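Local coordinates for type IV pilus biogenesis factor PilY1 (Pseudomonas aeruginosa, PDB 3HX6), which takes part in type IV pilus assembly, twitching motility and adhesion to host cells, with calcium binding and release that appear essential for twitching and for regulating pilus retraction, at residues A[257-269]-A[279-293]. The protein carries 3 engineered substitutions. Numbering follows the deposited sequence.
Sequences ADNNSDGVADYAY and RFDLIAGKVNQDDPF. With CA (calcium ion), chain C.
Ala268 and Phe280 form a hydrogen-bonded pair of an antiparallel hairpin in one blade of the beta-propeller of the PilY1 C-terminal domain. Ala268 N gives to Phe280 O at 3.1 Å and Phe280 N returns to Ala268 O; two residues along, Leu282 N reaches Asp266 O at 2.8 Å. Beyond that the backbones part, and a water bridges the gap by donating to both Ala265 O and Leu282 O.

On the face carrying Tyr267, Tyr269, Arg279 and Asp281, Arg279 is gripped along its whole length. Its CG sits over the Tyr269 ring in a CH-pi contact, 3.6 Å from the ring centroid; a bend at chi3 (76°) then swings the guanidinium flat onto Tyr267, planes 28° apart, as an off-centre cation-pi stack. NH2 makes a salt bridge to the syn side of Asp281 OD2 at 3.0 Å, an oxygen also bonded to Ser309 OG, and shares a water with Tyr267 OH, which Gly378 N bonds too. Ser309 takes NE, while Asp373 and Gln375 O take NH1, so every nitrogen of the guanidinium has a partner, and the two carboxylates probably balance the buried charge.

The loop 258-266 wraps a calcium ion in the manner of an EF-hand-like loop: Asp258, Asn260 and Asp262 each give OD1, Val264 its carbonyl, Asp266 both carboxylate oxygens, and a water fills the seventh position. Backbone N-H groups fix several ligands: Gly263 N bonds Asp258 OD2, and Val264 N closes an Asx turn on Asp262 OD1. Asp266 has further donors in His204, to OD1, and Asn259 N, to OD2. Phe293 packs beside this site, its ring wedged between Asn259, Asn260 and Tyr267, with Asp266 OD2 over one face and Phe293 CD2 3.5 Å from Asp266 CG.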
loop_
_atom_site.group_PDB
_atom_site.type_symbol
_atom_site.label_atom_id
_atom_site.label_comp_id
_atom_site.label_asym_id
_atom_site.label_seq_id
_atom_site.Cartn_x
_atom_site.Cartn_y
_atom_site.Cartn_z
ATOM N N ALA A 257 1.160 -13.885 21.320
ATOM C CA ALA A 257 -0.115 -14.253 20.715
ATOM C C ALA A 257 -1.244 -13.504 21.401
ATOM O O ALA A 257 -1.281 -13.406 22.630
ATOM C CB ALA A 257 -0.349 -15.757 20.838
ATOM N N ASP A 258 -2.158 -12.987 20.588
ATOM C CA ASP A 258 -3.326 -12.246 21.050
ATOM C C ASP A 258 -4.506 -12.979 20.424
ATOM O O ASP A 258 -4.860 -12.734 19.274
ATOM C CB ASP A 258 -3.248 -10.802 20.538
ATOM C CG ASP A 258 -4.546 -10.039 20.735
ATOM O OD1 ASP A 258 -5.411 -10.510 21.498
ATOM O OD2 ASP A 258 -4.693 -8.960 20.128
ATOM N N ASN A 259 -5.115 -13.881 21.182
ATOM C CA ASN A 259 -6.196 -14.688 20.646
ATOM C C ASN A 259 -7.631 -14.180 20.700
ATOM O O ASN A 259 -8.566 -14.952 20.485
ATOM C CB ASN A 259 -6.106 -16.090 21.251
ATOM C CG ASN A 259 -4.814 -16.791 20.871
ATOM O OD1 ASN A 259 -4.088 -16.325 19.994
ATOM N ND2 ASN A 259 -4.523 -17.909 21.520
ATOM N N ASN A 260 -7.816 -12.895 20.980
ATOM C CA ASN A 260 -9.157 -12.326 20.999
ATOM C C ASN A 260 -9.100 -10.958 20.329
ATOM O O ASN A 260 -9.956 -10.107 20.545
ATOM C CB ASN A 260 -9.694 -12.220 22.432
ATOM C CG ASN A 260 -8.901 -11.250 23.292
ATOM O OD1 ASN A 260 -7.675 -11.237 23.263
ATOM N ND2 ASN A 260 -9.609 -10.442 24.075
ATOM N N SER A 261 -8.056 -10.769 19.526
ATOM C CA SER A 261 -7.829 -9.543 18.771
ATOM C C SER A 261 -8.154 -8.246 19.500
ATOM O O SER A 261 -8.940 -7.437 19.002
ATOM C CB SER A 261 -8.630 -9.591 17.465
ATOM O OG SER A 261 -8.232 -10.688 16.664
ATOM N N ASP A 262 -7.561 -8.036 20.671
ATOM C CA ASP A 262 -7.818 -6.803 21.408
ATOM C C ASP A 262 -6.531 -6.022 21.659
ATOM O O ASP A 262 -6.537 -5.025 22.376
ATOM C CB ASP A 262 -8.532 -7.098 22.736
ATOM C CG ASP A 262 -7.677 -7.910 23.702
ATOM O OD1 ASP A 262 -6.501 -8.179 23.380
ATOM O OD2 ASP A 262 -8.186 -8.265 24.789
ATOM N N GLY A 263 -5.428 -6.475 21.073
ATOM C CA GLY A 263 -4.169 -5.775 21.247
ATOM C C GLY A 263 -3.427 -6.075 22.538
ATOM O O GLY A 263 -2.376 -5.492 22.809
ATOM N N VAL A 264 -3.967 -6.981 23.345
ATOM C CA VAL A 264 -3.318 -7.351 24.595
ATOM C C VAL A 264 -2.808 -8.778 24.461
ATOM O O VAL A 264 -3.588 -9.690 24.213
ATOM C CB VAL A 264 -4.297 -7.280 25.768
ATOM C CG1 VAL A 264 -3.583 -7.629 27.066
ATOM C CG2 VAL A 264 -4.900 -5.891 25.838
ATOM N N ALA A 265 -1.501 -8.964 24.622
ATOM C CA ALA A 265 -0.887 -10.284 24.501
ATOM C C ALA A 265 -1.413 -11.285 25.528
ATOM O O ALA A 265 -1.501 -10.983 26.719
ATOM C CB ALA A 265 0.625 -10.160 24.624
ATOM N N ASP A 266 -1.742 -12.486 25.060
ATOM C CA ASP A 266 -2.267 -13.528 25.936
ATOM C C ASP A 266 -1.273 -14.645 26.218
ATOM O O ASP A 266 -1.239 -15.177 27.328
ATOM C CB ASP A 266 -3.536 -14.109 25.330
ATOM C CG ASP A 266 -4.558 -13.040 25.015
ATOM O OD1 ASP A 266 -4.930 -12.289 25.943
ATOM O OD2 ASP A 266 -4.984 -12.953 23.848
ATOM N N TYR A 267 -0.473 -14.994 25.213
ATOM C CA TYR A 267 0.544 -16.037 25.341
ATOM C C TYR A 267 1.819 -15.562 24.664
ATOM O O TYR A 267 1.805 -14.623 23.874
ATOM C CB TYR A 267 0.131 -17.322 24.617
ATOM C CG TYR A 267 -1.151 -17.976 25.071
ATOM C CD1 TYR A 267 -1.220 -18.662 26.283
ATOM C CD2 TYR A 267 -2.284 -17.950 24.259
ATOM C CE1 TYR A 267 -2.385 -19.313 26.671
ATOM C CE2 TYR A 267 -3.451 -18.597 24.635
ATOM C CZ TYR A 267 -3.496 -19.275 25.838
ATOM O OH TYR A 267 -4.653 -19.912 26.197
ATOM N N ALA A 268 2.913 -16.248 24.959
ATOM C CA ALA A 268 4.192 -15.951 24.342
ATOM C C ALA A 268 4.776 -17.312 24.006
ATOM O O ALA A 268 4.631 -18.261 24.778
ATOM C CB ALA A 268 5.112 -15.200 25.316
ATOM N N TYR A 269 5.399 -17.412 22.839
ATOM C CA TYR A 269 6.030 -18.650 22.405
ATOM C C TYR A 269 7.484 -18.316 22.102
ATOM O O TYR A 269 7.774 -17.297 21.478
ATOM C CB TYR A 269 5.377 -19.194 21.134
ATOM C CG TYR A 269 3.955 -19.676 21.299
ATOM C CD1 TYR A 269 2.883 -18.784 21.279
ATOM C CD2 TYR A 269 3.677 -21.037 21.413
ATOM C CE1 TYR A 269 1.558 -19.241 21.351
ATOM C CE2 TYR A 269 2.365 -21.503 21.491
ATOM C CZ TYR A 269 1.310 -20.601 21.454
ATOM O OH TYR A 269 0.010 -21.064 21.483
ATOM N N ARG A 279 5.943 -22.246 25.711
ATOM C CA ARG A 279 4.807 -21.344 25.653
ATOM C C ARG A 279 4.681 -20.824 27.074
ATOM O O ARG A 279 4.981 -21.537 28.042
ATOM C CB ARG A 279 3.498 -22.018 25.251
ATOM C CG ARG A 279 2.455 -20.963 24.847
ATOM C CD ARG A 279 1.062 -21.533 24.634
ATOM N NE ARG A 279 0.387 -21.820 25.894
ATOM C CZ ARG A 279 -0.832 -22.343 25.976
ATOM N NH1 ARG A 279 -1.505 -22.637 24.868
ATOM N NH2 ARG A 279 -1.386 -22.562 27.160
ATOM N N PHE A 280 4.253 -19.576 27.194
ATOM C CA PHE A 280 4.087 -18.937 28.484
ATOM C C PHE A 280 2.682 -18.364 28.515
ATOM O O PHE A 280 2.225 -17.792 27.528
ATOM C CB PHE A 280 5.105 -17.801 28.639
ATOM C CG PHE A 280 6.544 -18.242 28.502
ATOM C CD1 PHE A 280 7.307 -18.530 29.627
ATOM C CD2 PHE A 280 7.132 -18.372 27.241
ATOM C CE1 PHE A 280 8.642 -18.940 29.506
ATOM C CE2 PHE A 280 8.463 -18.782 27.103
ATOM C CZ PHE A 280 9.221 -19.067 28.241
ATOM N N ASP A 281 1.992 -18.547 29.634
ATOM C CA ASP A 281 0.648 -18.018 29.797
ATOM C C ASP A 281 0.817 -16.617 30.358
ATOM O O ASP A 281 1.372 -16.446 31.446
ATOM C CB ASP A 281 -0.157 -18.854 30.795
ATOM C CG ASP A 281 -0.534 -20.229 30.256
ATOM O OD1 ASP A 281 -1.092 -21.031 31.036
ATOM O OD2 ASP A 281 -0.278 -20.510 29.066
ATOM N N LEU A 282 0.356 -15.616 29.616
ATOM C CA LEU A 282 0.461 -14.244 30.080
ATOM C C LEU A 282 -0.927 -13.754 30.474
ATOM O O LEU A 282 -1.316 -12.633 30.159
ATOM C CB LEU A 282 1.074 -13.342 28.994
ATOM C CG LEU A 282 2.458 -13.771 28.475
ATOM C CD1 LEU A 282 3.007 -12.708 27.510
ATOM C CD2 LEU A 282 3.423 -13.981 29.652
ATOM N N ILE A 283 -1.668 -14.626 31.153
ATOM C CA ILE A 283 -3.014 -14.322 31.645
ATOM C C ILE A 283 -3.114 -14.822 33.089
ATOM O O ILE A 283 -2.281 -15.612 33.536
ATOM C CB ILE A 283 -4.113 -15.018 30.805
ATOM C CG1 ILE A 283 -3.833 -16.518 30.730
ATOM C CG2 ILE A 283 -4.185 -14.394 29.414
ATOM C CD1 ILE A 283 -4.933 -17.311 30.062
ATOM N N ALA A 284 -4.132 -14.367 33.810
ATOM C CA ALA A 284 -4.320 -14.758 35.205
ATOM C C ALA A 284 -4.564 -16.252 35.415
ATOM O O ALA A 284 -4.966 -16.964 34.495
ATOM C CB ALA A 284 -5.464 -13.960 35.811
ATOM N N GLY A 285 -4.313 -16.713 36.639
ATOM C CA GLY A 285 -4.517 -18.112 36.977
ATOM C C GLY A 285 -5.952 -18.527 36.714
ATOM O O GLY A 285 -6.204 -19.448 35.937
ATOM N N LYS A 286 -6.895 -17.851 37.365
ATOM C CA LYS A 286 -8.309 -18.144 37.160
ATOM C C LYS A 286 -8.623 -17.783 35.718
ATOM O O LYS A 286 -7.726 -17.456 34.942
ATOM C CB LYS A 286 -9.193 -17.299 38.084
ATOM C CG LYS A 286 -9.215 -17.723 39.546
ATOM C CD LYS A 286 -7.890 -17.471 40.246
ATOM C CE LYS A 286 -8.033 -17.632 41.755
ATOM N NZ LYS A 286 -8.595 -18.963 42.137
ATOM N N VAL A 287 -9.900 -17.835 35.363
ATOM C CA VAL A 287 -10.329 -17.505 34.010
ATOM C C VAL A 287 -11.739 -16.942 34.076
ATOM O O VAL A 287 -12.301 -16.789 35.160
ATOM C CB VAL A 287 -10.354 -18.757 33.106
ATOM C CG1 VAL A 287 -9.000 -19.447 33.124
ATOM C CG2 VAL A 287 -11.443 -19.712 33.573
ATOM N N ASN A 288 -12.301 -16.630 32.913
ATOM C CA ASN A 288 -13.662 -16.117 32.832
ATOM C C ASN A 288 -14.400 -17.029 31.862
ATOM O O ASN A 288 -15.523 -16.746 31.448
ATOM C CB ASN A 288 -13.674 -14.672 32.328
ATOM C CG ASN A 288 -14.998 -13.976 32.586
ATOM O OD1 ASN A 288 -15.469 -13.919 33.723
ATOM N ND2 ASN A 288 -15.605 -13.441 31.534
ATOM N N GLN A 289 -13.729 -18.121 31.506
ATOM C CA GLN A 289 -14.249 -19.152 30.610
ATOM C C GLN A 289 -14.906 -18.688 29.313
ATOM O O GLN A 289 -14.438 -19.030 28.227
ATOM C CB GLN A 289 -15.208 -20.048 31.390
ATOM C CG GLN A 289 -14.565 -20.652 32.624
ATOM C CD GLN A 289 -15.520 -21.506 33.424
ATOM O OE1 GLN A 289 -16.011 -22.527 32.939
ATOM N NE2 GLN A 289 -15.792 -21.093 34.659
ATOM N N ASP A 290 -15.995 -17.931 29.416
ATOM C CA ASP A 290 -16.688 -17.439 28.228
ATOM C C ASP A 290 -15.746 -16.604 27.365
ATOM O O ASP A 290 -15.814 -16.645 26.136
ATOM C CB ASP A 290 -17.914 -16.617 28.630
ATOM C CG ASP A 290 -18.905 -17.419 29.459
ATOM O OD1 ASP A 290 -19.266 -18.539 29.038
ATOM O OD2 ASP A 290 -19.320 -16.929 30.531
ATOM N N ASP A 291 -14.873 -15.840 28.016
ATOM C CA ASP A 291 -13.882 -15.032 27.313
ATOM C C ASP A 291 -12.667 -14.935 28.234
ATOM O O ASP A 291 -12.407 -13.909 28.859
ATOM C CB ASP A 291 -14.448 -13.648 26.946
ATOM C CG ASP A 291 -14.474 -12.689 28.109
ATOM O OD1 ASP A 291 -14.970 -13.069 29.187
ATOM O OD2 ASP A 291 -14.001 -11.544 27.934
ATOM N N PRO A 292 -11.907 -16.036 28.327
ATOM C CA PRO A 292 -10.699 -16.213 29.140
ATOM C C PRO A 292 -9.622 -15.153 28.910
ATOM O O PRO A 292 -8.685 -15.020 29.698
ATOM C CB PRO A 292 -10.229 -17.608 28.742
ATOM C CG PRO A 292 -10.659 -17.701 27.312
ATOM C CD PRO A 292 -12.062 -17.165 27.391
ATOM N N PHE A 293 -9.766 -14.399 27.829
ATOM C CA PHE A 293 -8.803 -13.365 27.488
ATOM C C PHE A 293 -9.329 -11.985 27.854
ATOM O O PHE A 293 -8.834 -10.971 27.371
ATOM C CB PHE A 293 -8.483 -13.437 25.996
ATOM C CG PHE A 293 -7.980 -14.784 25.558
ATOM C CD1 PHE A 293 -8.630 -15.493 24.553
ATOM C CD2 PHE A 293 -6.864 -15.353 26.165
ATOM C CE1 PHE A 293 -8.174 -16.750 24.160
ATOM C CE2 PHE A 293 -6.402 -16.607 25.779
ATOM C CZ PHE A 293 -7.060 -17.306 24.775
HETATM CA CA CA C . -5.790 -10.629 24.052
HETATM O O HOH W 1 -0.405 -10.279 29.099
HETATM O O HOH W 2 -4.394 -22.217 27.282
HETATM O O HOH W 3 -6.842 -9.862 26.072
#